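Local coordinates for BmrU protein (Bacillus anthracis, PDB 3T5P), which is a putative diacylglycerol kinase that probably transfers a phosphate from ATP to the lipid diacylglycerol and holds a magnesium ion in its C-terminal domain, at residues V187-D192 with K264-E269; F217-K222 with F250-E255; T227-V232 with I258-A263. All coordinates share one frame; numbering follows the deposited sequence.

Contact 1. Residues V187-D192 with K264-E269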
loop_
_atom_site.group_PDB
_atom_site.type_symbol
_atom_site.label_atom_id
_atom_site.label_comp_id
_atom_site.label_asym_id
_atom_site.label_seq_id
_atom_site.Cartn_x
_atom_site.Cartn_y
_atom_site.Cartn_z
ATOM N N VAL A 187 -14.374 -47.148 3.085
ATOM C CA VAL A 187 -14.540 -45.815 2.529
ATOM C C VAL A 187 -15.891 -45.698 1.816
ATOM O O VAL A 187 -16.338 -46.630 1.148
ATOM C CB VAL A 187 -13.383 -45.452 1.567
ATOM C CG1 VAL A 187 -13.372 -46.394 0.359
ATOM C CG2 VAL A 187 -13.483 -43.999 1.129
ATOM N N LYS A 188 -16.537 -44.550 2.017
ATOM C CA LYS A 188 -17.773 -44.189 1.324
ATOM C C LYS A 188 -17.523 -42.910 0.526
ATOM O O LYS A 188 -17.243 -41.849 1.100
ATOM C CB LYS A 188 -18.908 -43.980 2.330
ATOM C CG LYS A 188 -20.297 -43.759 1.715
ATOM C CD LYS A 188 -21.313 -43.222 2.749
ATOM C CE LYS A 188 -22.583 -42.666 2.072
ATOM N NZ LYS A 188 -23.731 -42.478 3.008
ATOM N N ILE A 189 -17.610 -43.024 -0.799
ATOM C CA ILE A 189 -17.349 -41.893 -1.697
ATOM C C ILE A 189 -18.624 -41.493 -2.434
ATOM O O ILE A 189 -19.190 -42.286 -3.180
ATOM C CB ILE A 189 -16.240 -42.199 -2.737
ATOM C CG1 ILE A 189 -14.955 -42.662 -2.048
ATOM C CG2 ILE A 189 -15.954 -40.971 -3.568
ATOM C CD1 ILE A 189 -13.902 -43.199 -2.996
ATOM N N THR A 190 -19.073 -40.263 -2.207
ATOM C CA THR A 190 -20.211 -39.713 -2.933
ATOM C C THR A 190 -19.700 -38.786 -4.020
ATOM O O THR A 190 -19.094 -37.757 -3.734
ATOM C CB THR A 190 -21.164 -38.936 -2.020
ATOM O OG1 THR A 190 -21.648 -39.812 -0.996
ATOM C CG2 THR A 190 -22.333 -38.399 -2.813
ATOM N N TYR A 191 -19.963 -39.162 -5.268
ATOM C CA TYR A 191 -19.465 -38.421 -6.412
ATOM C C TYR A 191 -20.585 -38.101 -7.417
ATOM O O TYR A 191 -21.175 -39.000 -8.041
ATOM C CB TYR A 191 -18.283 -39.167 -7.068
ATOM C CG TYR A 191 -18.599 -40.524 -7.655
ATOM C CD1 TYR A 191 -18.778 -40.686 -9.024
ATOM C CD2 TYR A 191 -18.711 -41.645 -6.849
ATOM C CE1 TYR A 191 -19.068 -41.926 -9.575
ATOM C CE2 TYR A 191 -19.000 -42.898 -7.394
ATOM C CZ TYR A 191 -19.177 -43.020 -8.755
ATOM O OH TYR A 191 -19.468 -44.225 -9.304
ATOM N N ASP A 192 -20.874 -36.803 -7.545
ATOM C CA ASP A 192 -21.868 -36.286 -8.498
ATOM C C ASP A 192 -23.144 -37.133 -8.487
ATOM O O ASP A 192 -23.594 -37.640 -9.524
ATOM C CB ASP A 192 -21.273 -36.221 -9.912
ATOM C CG ASP A 192 -20.146 -35.201 -10.039
ATOM O OD1 ASP A 192 -20.042 -34.247 -9.235
ATOM O OD2 ASP A 192 -19.350 -35.356 -10.977
ATOM N N LYS A 264 -16.834 -33.897 -10.239
ATOM C CA LYS A 264 -16.696 -32.466 -9.890
ATOM C C LYS A 264 -16.890 -32.219 -8.397
ATOM O O LYS A 264 -16.196 -31.407 -7.797
ATOM C CB LYS A 264 -17.701 -31.610 -10.678
ATOM C CG LYS A 264 -17.609 -31.765 -12.190
ATOM C CD LYS A 264 -18.182 -30.548 -12.957
ATOM C CE LYS A 264 -18.171 -30.772 -14.488
ATOM N NZ LYS A 264 -18.201 -29.489 -15.259
ATOM N N SER A 265 -17.843 -32.924 -7.810
ATOM C CA SER A 265 -18.239 -32.694 -6.414
ATOM C C SER A 265 -18.233 -34.014 -5.655
ATOM O O SER A 265 -19.009 -34.918 -5.940
ATOM C CB SER A 265 -19.627 -32.031 -6.365
ATOM O OG SER A 265 -19.964 -31.602 -5.049
ATOM N N ILE A 266 -17.332 -34.108 -4.694
ATOM C CA ILE A 266 -16.986 -35.386 -4.079
ATOM C C ILE A 266 -17.022 -35.273 -2.572
ATOM O O ILE A 266 -16.549 -34.282 -2.020
ATOM C CB ILE A 266 -15.551 -35.850 -4.482
ATOM C CG1 ILE A 266 -15.354 -35.775 -5.992
ATOM C CG2 ILE A 266 -15.280 -37.275 -4.014
ATOM C CD1 ILE A 266 -13.929 -36.069 -6.432
ATOM N N HIS A 267 -17.580 -36.290 -1.919
ATOM C CA HIS A 267 -17.561 -36.393 -0.457
ATOM C C HIS A 267 -17.003 -37.735 -0.016
ATOM O O HIS A 267 -17.522 -38.785 -0.408
ATOM C CB HIS A 267 -18.950 -36.204 0.149
ATOM C CG HIS A 267 -18.918 -35.899 1.611
ATOM N ND1 HIS A 267 -18.461 -34.695 2.105
ATOM C CD2 HIS A 267 -19.263 -36.644 2.687
ATOM C CE1 HIS A 267 -18.542 -34.706 3.423
ATOM N NE2 HIS A 267 -19.026 -35.876 3.801
ATOM N N ILE A 268 -15.958 -37.698 0.807
ATOM C CA ILE A 268 -15.257 -38.920 1.209
ATOM C C ILE A 268 -15.325 -39.149 2.721
ATOM O O ILE A 268 -14.904 -38.307 3.519
ATOM C CB ILE A 268 -13.791 -38.930 0.750
ATOM C CG1 ILE A 268 -13.727 -38.845 -0.782
ATOM C CG2 ILE A 268 -13.086 -40.193 1.244
ATOM C CD1 ILE A 268 -12.315 -38.893 -1.342
ATOM N N GLU A 269 -15.859 -40.313 3.080
ATOM C CA GLU A 269 -16.094 -40.691 4.454
ATOM C C GLU A 269 -15.362 -41.974 4.795
ATOM O O GLU A 269 -15.390 -42.935 4.018
ATOM C CB GLU A 269 -17.587 -40.921 4.684
ATOM C CG GLU A 269 -18.280 -39.859 5.508
ATOM C CD GLU A 269 -19.742 -40.187 5.707
ATOM O OE1 GLU A 269 -20.480 -40.255 4.685
ATOM O OE2 GLU A 269 -20.145 -40.379 6.882
#

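Contact 2. Residues F217-K222 with F250-E255. With MG (magnesium ion), chain M.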
loop_
_atom_site.group_PDB
_atom_site.type_symbol
_atom_site.label_atom_id
_atom_site.label_comp_id
_atom_site.label_asym_id
_atom_site.label_seq_id
_atom_site.Cartn_x
_atom_site.Cartn_y
_atom_site.Cartn_z
ATOM N N PHE A 217 0.159 -41.772 -11.954
ATOM C CA PHE A 217 -0.308 -43.159 -12.080
ATOM C C PHE A 217 -1.814 -43.252 -12.271
ATOM O O PHE A 217 -2.310 -44.271 -12.684
ATOM C CB PHE A 217 0.175 -44.040 -10.923
ATOM C CG PHE A 217 -0.346 -43.661 -9.576
ATOM C CD1 PHE A 217 -1.580 -44.100 -9.141
ATOM C CD2 PHE A 217 0.451 -42.911 -8.698
ATOM C CE1 PHE A 217 -2.042 -43.774 -7.874
ATOM C CE2 PHE A 217 -0.017 -42.564 -7.431
ATOM C CZ PHE A 217 -1.268 -43.001 -7.024
ATOM N N ILE A 218 -2.538 -42.187 -11.959
ATOM C CA ILE A 218 -3.969 -42.119 -12.233
ATOM C C ILE A 218 -4.136 -41.781 -13.718
ATOM O O ILE A 218 -3.584 -40.813 -14.210
ATOM C CB ILE A 218 -4.684 -41.049 -11.396
ATOM C CG1 ILE A 218 -4.444 -41.269 -9.888
ATOM C CG2 ILE A 218 -6.189 -41.053 -11.738
ATOM C CD1 ILE A 218 -4.931 -40.104 -8.997
ATOM N N PRO A 219 -4.893 -42.582 -14.450
ATOM C CA PRO A 219 -4.877 -42.385 -15.897
ATOM C C PRO A 219 -5.678 -41.197 -16.417
ATOM O O PRO A 219 -6.809 -40.961 -15.997
ATOM C CB PRO A 219 -5.536 -43.665 -16.445
ATOM C CG PRO A 219 -5.672 -44.588 -15.298
ATOM C CD PRO A 219 -5.654 -43.772 -14.060
ATOM N N ASN A 220 -5.086 -40.486 -17.368
ATOM C CA ASN A 220 -5.798 -39.450 -18.110
ATOM C C ASN A 220 -6.334 -38.334 -17.201
ATOM O O ASN A 220 -7.450 -37.823 -17.389
ATOM C CB ASN A 220 -6.929 -40.082 -18.916
ATOM C CG ASN A 220 -6.443 -41.271 -19.748
ATOM O OD1 ASN A 220 -7.065 -42.337 -19.736
ATOM N ND2 ASN A 220 -5.297 -41.101 -20.460
ATOM N N VAL A 221 -5.518 -37.969 -16.214
ATOM C CA VAL A 221 -5.831 -36.845 -15.364
ATOM C C VAL A 221 -5.430 -35.580 -16.096
ATOM O O VAL A 221 -4.358 -35.508 -16.674
ATOM C CB VAL A 221 -5.081 -36.888 -14.036
ATOM C CG1 VAL A 221 -5.491 -35.687 -13.167
ATOM C CG2 VAL A 221 -5.376 -38.172 -13.302
ATOM N N LYS A 222 -6.305 -34.589 -16.062
ATOM C CA LYS A 222 -5.998 -33.286 -16.609
ATOM C C LYS A 222 -6.316 -32.213 -15.561
ATOM O O LYS A 222 -7.325 -32.291 -14.839
ATOM C CB LYS A 222 -6.773 -33.055 -17.907
ATOM C CG LYS A 222 -6.393 -33.989 -19.025
ATOM C CD LYS A 222 -4.900 -33.889 -19.430
ATOM C CE LYS A 222 -4.562 -35.041 -20.381
ATOM N NZ LYS A 222 -3.211 -34.904 -21.037
ATOM N N PHE A 250 -1.144 -46.511 -18.569
ATOM C CA PHE A 250 -2.105 -45.827 -17.746
ATOM C C PHE A 250 -3.406 -45.742 -18.521
ATOM O O PHE A 250 -3.654 -44.797 -19.271
ATOM C CB PHE A 250 -1.568 -44.479 -17.265
ATOM C CG PHE A 250 -0.229 -44.583 -16.570
ATOM C CD1 PHE A 250 0.035 -45.647 -15.682
ATOM C CD2 PHE A 250 0.772 -43.641 -16.816
ATOM C CE1 PHE A 250 1.280 -45.771 -15.058
ATOM C CE2 PHE A 250 2.018 -43.743 -16.186
ATOM C CZ PHE A 250 2.276 -44.811 -15.306
ATOM N N GLU A 251 -4.200 -46.793 -18.361
ATOM C CA GLU A 251 -5.522 -46.881 -18.941
ATOM C C GLU A 251 -6.393 -47.592 -17.927
ATOM O O GLU A 251 -5.889 -48.191 -16.989
ATOM C CB GLU A 251 -5.497 -47.617 -20.286
ATOM C CG GLU A 251 -5.191 -49.103 -20.202
ATOM C CD GLU A 251 -4.752 -49.703 -21.533
ATOM O OE1 GLU A 251 -3.977 -49.030 -22.259
ATOM O OE2 GLU A 251 -5.172 -50.846 -21.843
ATOM N N ASP A 252 -7.701 -47.478 -18.095
ATOM C CA ASP A 252 -8.646 -48.138 -17.214
ATOM C C ASP A 252 -8.662 -49.618 -17.484
ATOM O O ASP A 252 -9.290 -50.073 -18.440
ATOM C CB ASP A 252 -10.052 -47.598 -17.433
ATOM C CG ASP A 252 -10.225 -46.203 -16.905
ATOM O OD1 ASP A 252 -10.946 -45.439 -17.565
ATOM O OD2 ASP A 252 -9.650 -45.878 -15.841
ATOM N N SER A 253 -7.935 -50.362 -16.657
ATOM C CA SER A 253 -8.074 -51.805 -16.617
ATOM C C SER A 253 -9.491 -52.037 -16.115
ATOM O O SER A 253 -9.886 -51.464 -15.094
ATOM N N ASN A 254 -10.261 -52.835 -16.853
ATOM C CA ASN A 254 -11.619 -53.225 -16.437
ATOM C C ASN A 254 -11.464 -54.199 -15.247
ATOM O O ASN A 254 -11.780 -55.396 -15.319
ATOM C CB ASN A 254 -12.396 -53.852 -17.630
ATOM C CG ASN A 254 -13.879 -53.413 -17.695
ATOM O OD1 ASN A 254 -14.769 -54.238 -17.921
ATOM N ND2 ASN A 254 -14.133 -52.112 -17.527
ATOM N N GLU A 255 -10.963 -53.640 -14.147
ATOM C CA GLU A 255 -10.312 -54.407 -13.086
ATOM C C GLU A 255 -11.096 -54.299 -11.782
ATOM O O GLU A 255 -11.290 -53.195 -11.247
ATOM C CB GLU A 255 -8.882 -53.880 -12.898
ATOM C CG GLU A 255 -7.811 -54.966 -12.725
ATOM C CD GLU A 255 -6.458 -54.546 -13.293
ATOM O OE1 GLU A 255 -6.203 -53.323 -13.406
ATOM O OE2 GLU A 255 -5.649 -55.441 -13.634
HETATM MG MG MG M . -9.108 -32.574 -14.084
HETATM O O HOH W 1 -8.940 -34.666 -14.876
HETATM O O HOH W 2 -8.047 -33.276 -12.514
HETATM O O HOH W 3 -8.888 -30.688 -13.155
#

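Contact 3. Residues T227-V232 with I258-A263. With MG (magnesium ion), chain M.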
loop_
_atom_site.group_PDB
_atom_site.type_symbol
_atom_site.label_atom_id
_atom_site.label_comp_id
_atom_site.label_asym_id
_atom_site.label_seq_id
_atom_site.Cartn_x
_atom_site.Cartn_y
_atom_site.Cartn_z
ATOM N N THR A 227 -12.729 -31.203 -14.021
ATOM C CA THR A 227 -13.113 -32.401 -13.262
ATOM C C THR A 227 -11.920 -33.101 -12.584
ATOM O O THR A 227 -10.767 -33.025 -13.063
ATOM C CB THR A 227 -13.882 -33.406 -14.156
ATOM O OG1 THR A 227 -14.451 -34.439 -13.350
ATOM C CG2 THR A 227 -12.960 -34.033 -15.193
ATOM N N LEU A 228 -12.216 -33.762 -11.462
ATOM C CA LEU A 228 -11.201 -34.440 -10.653
ATOM C C LEU A 228 -11.270 -35.942 -10.893
ATOM O O LEU A 228 -12.313 -36.457 -11.275
ATOM C CB LEU A 228 -11.412 -34.183 -9.160
ATOM C CG LEU A 228 -11.113 -32.790 -8.623
ATOM C CD1 LEU A 228 -11.785 -32.609 -7.293
ATOM C CD2 LEU A 228 -9.619 -32.538 -8.510
ATOM N N ASP A 229 -10.159 -36.636 -10.640
ATOM C CA ASP A 229 -10.087 -38.079 -10.835
ATOM C C ASP A 229 -10.029 -38.837 -9.518
ATOM O O ASP A 229 -9.059 -38.710 -8.769
ATOM C CB ASP A 229 -8.884 -38.433 -11.689
ATOM C CG ASP A 229 -9.072 -38.026 -13.137
ATOM O OD1 ASP A 229 -9.349 -38.921 -13.967
ATOM O OD2 ASP A 229 -8.976 -36.805 -13.424
ATOM N N ILE A 230 -11.080 -39.617 -9.254
ATOM C CA ILE A 230 -11.115 -40.521 -8.121
ATOM C C ILE A 230 -10.427 -41.840 -8.520
ATOM O O ILE A 230 -10.646 -42.368 -9.603
ATOM C CB ILE A 230 -12.552 -40.829 -7.668
ATOM C CG1 ILE A 230 -13.300 -39.548 -7.305
ATOM C CG2 ILE A 230 -12.532 -41.748 -6.458
ATOM C CD1 ILE A 230 -14.780 -39.742 -7.154
ATOM N N PHE A 231 -9.633 -42.384 -7.611
ATOM C CA PHE A 231 -8.855 -43.573 -7.895
ATOM C C PHE A 231 -8.695 -44.382 -6.620
ATOM O O PHE A 231 -8.032 -43.942 -5.683
ATOM C CB PHE A 231 -7.509 -43.154 -8.456
ATOM C CG PHE A 231 -6.626 -44.294 -8.870
ATOM C CD1 PHE A 231 -6.562 -44.685 -10.198
ATOM C CD2 PHE A 231 -5.808 -44.938 -7.940
ATOM C CE1 PHE A 231 -5.727 -45.729 -10.601
ATOM C CE2 PHE A 231 -4.971 -45.976 -8.319
ATOM C CZ PHE A 231 -4.932 -46.377 -9.659
ATOM N N VAL A 232 -9.323 -45.559 -6.594
ATOM C CA VAL A 232 -9.333 -46.423 -5.403
ATOM C C VAL A 232 -8.718 -47.800 -5.667
ATOM O O VAL A 232 -9.052 -48.450 -6.652
ATOM C CB VAL A 232 -10.784 -46.652 -4.890
ATOM C CG1 VAL A 232 -10.788 -47.340 -3.519
ATOM C CG2 VAL A 232 -11.524 -45.352 -4.827
ATOM N N ILE A 258 -9.378 -52.199 -8.966
ATOM C CA ILE A 258 -9.119 -50.766 -9.125
ATOM C C ILE A 258 -10.327 -50.039 -9.707
ATOM O O ILE A 258 -10.810 -50.397 -10.774
ATOM C CB ILE A 258 -7.916 -50.468 -10.048
ATOM C CG1 ILE A 258 -6.703 -51.298 -9.670
ATOM C CG2 ILE A 258 -7.555 -48.987 -9.969
ATOM C CD1 ILE A 258 -5.571 -51.130 -10.626
ATOM N N PHE A 259 -10.784 -49.023 -8.972
ATOM C CA PHE A 259 -11.935 -48.183 -9.311
ATOM C C PHE A 259 -11.479 -46.766 -9.671
ATOM O O PHE A 259 -10.766 -46.109 -8.902
ATOM C CB PHE A 259 -12.894 -48.136 -8.124
ATOM C CG PHE A 259 -14.031 -47.161 -8.288
ATOM C CD1 PHE A 259 -15.086 -47.448 -9.139
ATOM C CD2 PHE A 259 -14.053 -45.972 -7.583
ATOM C CE1 PHE A 259 -16.141 -46.571 -9.292
ATOM C CE2 PHE A 259 -15.117 -45.079 -7.730
ATOM C CZ PHE A 259 -16.162 -45.384 -8.589
ATOM N N HIS A 260 -11.907 -46.305 -10.841
ATOM C CA HIS A 260 -11.507 -45.006 -11.360
ATOM C C HIS A 260 -12.665 -44.276 -12.020
ATOM O O HIS A 260 -13.282 -44.776 -12.933
ATOM C CB HIS A 260 -10.372 -45.167 -12.367
ATOM C CG HIS A 260 -9.966 -43.890 -13.034
ATOM N ND1 HIS A 260 -9.578 -43.834 -14.354
ATOM C CD2 HIS A 260 -9.892 -42.622 -12.569
ATOM C CE1 HIS A 260 -9.274 -42.588 -14.669
ATOM N NE2 HIS A 260 -9.463 -41.831 -13.607
ATOM N N VAL A 261 -12.936 -43.063 -11.563
ATOM C CA VAL A 261 -14.013 -42.266 -12.133
ATOM C C VAL A 261 -13.682 -40.792 -12.035
ATOM O O VAL A 261 -12.896 -40.380 -11.194
ATOM C CB VAL A 261 -15.343 -42.596 -11.431
ATOM C CG1 VAL A 261 -15.413 -41.950 -10.051
ATOM C CG2 VAL A 261 -16.525 -42.231 -12.314
ATOM N N LYS A 262 -14.279 -40.007 -12.921
ATOM C CA LYS A 262 -14.135 -38.545 -12.903
ATOM C C LYS A 262 -15.347 -37.898 -12.243
ATOM O O LYS A 262 -16.474 -38.353 -12.434
ATOM C CB LYS A 262 -13.953 -37.983 -14.313
ATOM C CG LYS A 262 -12.649 -38.406 -14.986
ATOM C CD LYS A 262 -12.234 -37.432 -16.091
ATOM C CE LYS A 262 -11.158 -37.990 -17.032
ATOM N NZ LYS A 262 -9.902 -38.435 -16.370
ATOM N N ALA A 263 -15.104 -36.847 -11.458
ATOM C CA ALA A 263 -16.173 -36.161 -10.735
ATOM C C ALA A 263 -15.798 -34.735 -10.358
ATOM O O ALA A 263 -14.610 -34.411 -10.182
ATOM C CB ALA A 263 -16.555 -36.941 -9.500
HETATM MG MG MG M . -9.108 -32.574 -14.084
HETATM O O HOH W 1 -8.940 -34.666 -14.876
HETATM O O HOH W 2 -8.047 -33.276 -12.514
HETATM O O HOH W 3 -8.888 -30.688 -13.155
#

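Contact 1. Residues V187-D192 with K264-E269
The aliphatic chain of K188 runs beside E269, both pointing the same way, and its CD lies 3.6 Å from E269 OE1. Extension of the lysine beyond CG carries NZ past that carboxylate, 4.3 Å from OE1 and too far for a salt bridge; the salt-bridge partner of NZ is instead E269 of the second subunit. Backbone bonds join K188 to E269 and T190 to H267 in both directions, the hydrogen-bonded pairs of two antiparallel strands whose directions differ by 167°. On the opposite face I189 and I266 lie alongside, CG2 to CG2 at 3.8 Å, and V187 CG2 meets I268 CG2. Past the end of strand 187-191, D192 clasps the start of the other strand: its OD1 takes S265 N at 2.9 Å and OD2 takes K264 N at 3.0 Å, both on the syn side and out of the carboxylate plane, while D192 N reaches S265 O. The pair lies inside a six-stranded antiparallel sheet, flanked by 194-200 beside 185-191 and by 288-300 beside 265-270. Its isoleucine face packs on strands 202-206 and 228-234, as in a β-sandwich; on the other face H267 meets H267 of the second subunit.

Contact 2. Residues F217-K222 with F250-E255
The magnesium-binding loop 217-222 meets, at its proline, the loop that leads from helix 238-247 into strand 258-263. P219 carries the contact: its CB sits 3.6 Å from F250 O and 4.1 Å from F250 CB, and CG reaches over the next peptide to within 4.0 Å of E251 O. The proline ring thus rests against the F250-E251 backbone, a van der Waals contact without direct hydrogen bonds between the two loops. F250 returns the contact with its ring. With CG anti to its carbonyl carbon (chi1 -54°), the ring swings to F217, whose CA stands 4.2 Å above one face, offset toward the rim, while F250 CD1 comes 4.0 Å from F217 O. That carbonyl is itself hydrogen-bonded to Y244 OH, which ties this part of the loop to helix 238-247. F217 turns its CB away from 250-255, and its ring packs edge-to-face with F231. At the far end of the loop K222 O binds the magnesium at 2.0 Å, and K222 N donates to water 1, a ligand of the metal at 2.2 Å, so one residue holds the ion both directly and through water. D225 and T227 supply the other protein ligands. D252, near P219 CG, turns its OD2 to H260 ND1, and N220 O accepts from K262 NZ. Both loops therefore lie along one face of the sheet formed by strands 228-234 and 258-263, with I218 and P219 packed on F231 and H260, and helix 238-247 beside them.

Contact 3. Residues T227-V232 with I258-A263
The H260 ring is met at its edge, near its plane, by D229 and by I230 O, which lies 3.1 Å from CD2. H260 NE2 gives a hydrogen bond of 2.9 Å to D229 OD1, which accepts it with its anti lone pair and lies 9° out of the ring plane; ring and carboxylate are nearly coplanar. The syn lone pair of that same oxygen takes K262 NZ in a salt bridge, the lysine bending at its last torsion (chi4 -57°) to bring the amine round. Two donors thus grip D229 OD1, while OD2 accepts from water 1 at 2.6 Å, a ligand of the magnesium; the aspartate is a second-shell group beside the metal. Both of its partners have a second hydrogen-bond partner, D252 for H260 and N220 O for K262. The F259 ring has V232 CG2 in plane at its edge, 3.8 Å from CD2, and stacks with Y196. Against the F231 ring I258 CG2 makes an off-centre CH-pi contact, 4.1 Å from the centroid. Across the sheet from D229, I230 lies alongside V261, CD1 to CG1 at 3.7 Å, and also touches A263 CB. The backbones pair antiparallel, with two-way bonds at L228-A263, I230-V261 and V232-F259. Just before strand 228-232, T227 O binds the magnesium at 2.0 Å. Strand 258-263 is the outermost of its four-stranded sheet, with 202-206 flanking 228-234 on its other side; I230 and V261 face strand 185-191, and F231 faces helix 238-247.

In the fold
Contacts 1 and 3 belong to facing sheets of one domain, their centres about 10 Å apart, and strand 258-263 is followed, after K264, by strand 265-270, which lies in the other sheet. Between them Y191 CB meets I230 CD1 and I266 CD1 meets I230 CG1, each at 3.6 Å. Contact 2 lies on the other face of contact 3, centres about 9 Å apart, and two probable hydrogen bonds, from D252 and N220 to H260 and K262, join them. Contacts 2 and 3 share the magnesium and its three waters. Contact 1, facing the second subunit, keeps about 10 Å from contact 2 between nearest atoms.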